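Local coordinates for protein chitinase (Chromobacterium violaceum, PDB 4TXG) that probably hydrolyses the glycosidic bonds of chitin, as a secreted family 18 glycoside hydrolase with a TIM-barrel catalytic domain, at residues A[310-315]-A[367-372]. Sequence-based numbering, arbitrary orientation.
Sequences DIDFEY and TAAVPA. With CS (cesium ion), chain D.
Neighbouring parallel strands of the family 18 TIM barrel meet here: D310, I311 and D312, in the DxxDxDxE signature of the family, lie beside T367, A368 and A369. The last acid of that signature, E314, stands where relatives keep the catalytic acid. I311 sends N to T367 O (2.8 Å, nearly straight at 169°) and takes A369 N on its own O (3.0 Å), here with the donor above the carbonyl plane. Inside the barrel, T367 OG1 donates to D310 OD1 over 2.7 Å, meeting it on the anti side of the carboxylate; the two side chains cross at about a right angle. D310 has CG anti to the backbone N (chi1 176°), which carries OD1 over to T367; Y159 and S251 hydrogen-bond the other oxygen, OD2, so both oxygens of the buried carboxylate are held. D312 lays its carboxylate against the A369 methyl, OD1 being 3.6 Å from CB, while the same OD1 lies 2.7 Å from E314 OE2. Both oxygens of E314 bind a cesium ion, which M395 SD also reaches, and D312 OD2 accepts a bond from one of the ion's waters. Past D312 the chains part: one water joins I311 O to F313 N and reaches A369 O only weakly, and a second bridges F313 O and A369 O. Y315, which follows a cis peptide bond, starts its side chain toward 367-372, with E314 CB over the centre of one ring face; its CE1 rests 3.8 Å from P371 CB.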
loop_
_atom_site.group_PDB
_atom_site.type_symbol
_atom_site.label_atom_id
_atom_site.label_comp_id
_atom_site.label_asym_id
_atom_site.label_seq_id
_atom_site.Cartn_x
_atom_site.Cartn_y
_atom_site.Cartn_z
ATOM N N ASP A 310 4.652 -10.487 -1.108
ATOM C CA ASP A 310 4.134 -9.127 -1.104
ATOM C C ASP A 310 4.346 -8.548 -2.501
ATOM O O ASP A 310 5.475 -8.362 -2.944
ATOM C CB ASP A 310 4.850 -8.297 -0.033
ATOM C CG ASP A 310 4.425 -6.842 -0.023
ATOM O OD1 ASP A 310 3.225 -6.569 0.218
ATOM O OD2 ASP A 310 5.309 -5.978 -0.228
ATOM N N ILE A 311 3.260 -8.313 -3.224
ATOM C CA ILE A 311 3.365 -7.824 -4.591
ATOM C C ILE A 311 3.432 -6.303 -4.594
ATOM O O ILE A 311 2.490 -5.642 -4.175
ATOM C CB ILE A 311 2.164 -8.293 -5.443
ATOM C CG1 ILE A 311 2.111 -9.818 -5.480
ATOM C CG2 ILE A 311 2.229 -7.680 -6.848
ATOM C CD1 ILE A 311 3.351 -10.477 -6.141
ATOM N N ASP A 312 4.553 -5.756 -5.049
ATOM C CA ASP A 312 4.761 -4.312 -5.076
ATOM C C ASP A 312 4.911 -3.846 -6.529
ATOM O O ASP A 312 5.965 -3.369 -6.953
ATOM C CB ASP A 312 5.985 -3.944 -4.242
ATOM C CG ASP A 312 6.119 -2.448 -4.027
ATOM O OD1 ASP A 312 5.292 -1.669 -4.567
ATOM O OD2 ASP A 312 7.061 -2.048 -3.316
ATOM N N PHE A 313 3.833 -4.028 -7.278
ATOM C CA PHE A 313 3.750 -3.689 -8.697
ATOM C C PHE A 313 3.423 -2.198 -8.819
ATOM O O PHE A 313 2.303 -1.781 -8.512
ATOM C CB PHE A 313 2.680 -4.607 -9.330
ATOM C CG PHE A 313 2.462 -4.467 -10.828
ATOM C CD1 PHE A 313 2.971 -3.410 -11.581
ATOM C CD2 PHE A 313 1.686 -5.422 -11.477
ATOM C CE1 PHE A 313 2.715 -3.318 -12.955
ATOM C CE2 PHE A 313 1.438 -5.349 -12.851
ATOM C CZ PHE A 313 1.948 -4.288 -13.586
ATOM N N GLU A 314 4.403 -1.393 -9.237
ATOM C CA GLU A 314 4.207 0.052 -9.333
ATOM C C GLU A 314 4.274 0.527 -10.790
ATOM O O GLU A 314 5.362 0.854 -11.267
ATOM C CB GLU A 314 5.260 0.798 -8.481
ATOM C CG GLU A 314 5.290 0.327 -7.001
ATOM C CD GLU A 314 6.195 1.148 -6.071
ATOM O OE1 GLU A 314 6.779 2.168 -6.489
ATOM O OE2 GLU A 314 6.322 0.760 -4.892
ATOM N N TYR A 315 3.143 0.596 -11.506
ATOM C CA TYR A 315 1.778 0.343 -11.008
ATOM C C TYR A 315 0.927 -0.236 -12.121
ATOM O O TYR A 315 1.125 0.125 -13.280
ATOM C CB TYR A 315 1.090 1.633 -10.549
ATOM C CG TYR A 315 1.780 2.326 -9.422
ATOM C CD1 TYR A 315 1.535 1.953 -8.114
ATOM C CD2 TYR A 315 2.688 3.346 -9.671
ATOM C CE1 TYR A 315 2.169 2.585 -7.075
ATOM C CE2 TYR A 315 3.336 3.974 -8.640
ATOM C CZ TYR A 315 3.071 3.590 -7.344
ATOM O OH TYR A 315 3.712 4.226 -6.309
ATOM N N THR A 367 0.108 -10.496 0.046
ATOM C CA THR A 367 -0.175 -9.109 0.344
ATOM C C THR A 367 0.254 -8.249 -0.842
ATOM O O THR A 367 0.870 -8.734 -1.790
ATOM C CB THR A 367 0.529 -8.661 1.643
ATOM O OG1 THR A 367 1.951 -8.642 1.460
ATOM C CG2 THR A 367 0.193 -9.634 2.780
ATOM N N ALA A 368 -0.099 -6.970 -0.799
ATOM C CA ALA A 368 0.345 -6.059 -1.835
ATOM C C ALA A 368 0.599 -4.690 -1.256
ATOM O O ALA A 368 -0.116 -4.238 -0.370
ATOM C CB ALA A 368 -0.691 -5.975 -2.971
ATOM N N ALA A 369 1.652 -4.056 -1.750
ATOM C CA ALA A 369 1.889 -2.640 -1.496
ATOM C C ALA A 369 1.102 -1.884 -2.553
ATOM O O ALA A 369 1.335 -2.063 -3.761
ATOM C CB ALA A 369 3.367 -2.318 -1.568
ATOM N N VAL A 370 0.157 -1.063 -2.103
ATOM C CA VAL A 370 -0.850 -0.481 -2.982
ATOM C C VAL A 370 -0.813 1.044 -2.869
ATOM O O VAL A 370 -0.462 1.584 -1.818
ATOM C CB VAL A 370 -2.270 -1.024 -2.645
ATOM C CG1 VAL A 370 -2.344 -2.531 -2.878
ATOM C CG2 VAL A 370 -2.661 -0.694 -1.204
ATOM N N PRO A 371 -1.145 1.747 -3.962
ATOM C CA PRO A 371 -0.967 3.201 -3.946
ATOM C C PRO A 371 -1.989 3.931 -3.069
ATOM O O PRO A 371 -3.137 3.499 -2.943
ATOM C CB PRO A 371 -1.127 3.591 -5.426
ATOM C CG PRO A 371 -1.963 2.493 -6.021
ATOM C CD PRO A 371 -1.545 1.239 -5.287
ATOM N N ALA A 372 -1.558 5.027 -2.452
ATOM C CA ALA A 372 -2.493 5.904 -1.738
ATOM C C ALA A 372 -3.037 6.994 -2.663
ATOM O O ALA A 372 -4.075 7.600 -2.384
ATOM C CB ALA A 372 -1.811 6.545 -0.517
HETATM CS CS CS D . 6.725 3.452 -3.509
HETATM O O HOH W 1 1.009 -4.373 -6.105
HETATM O O HOH W 2 7.915 0.541 -2.496
HETATM O O HOH W 3 0.849 -1.439 -6.293
HETATM O O HOH W 4 6.314 5.160 -6.072
HETATM O O HOH W 5 9.964 4.441 -3.839
HETATM O O HOH W 6 7.761 1.921 -0.611
HETATM O O HOH W 7 6.816 6.014 -2.662
#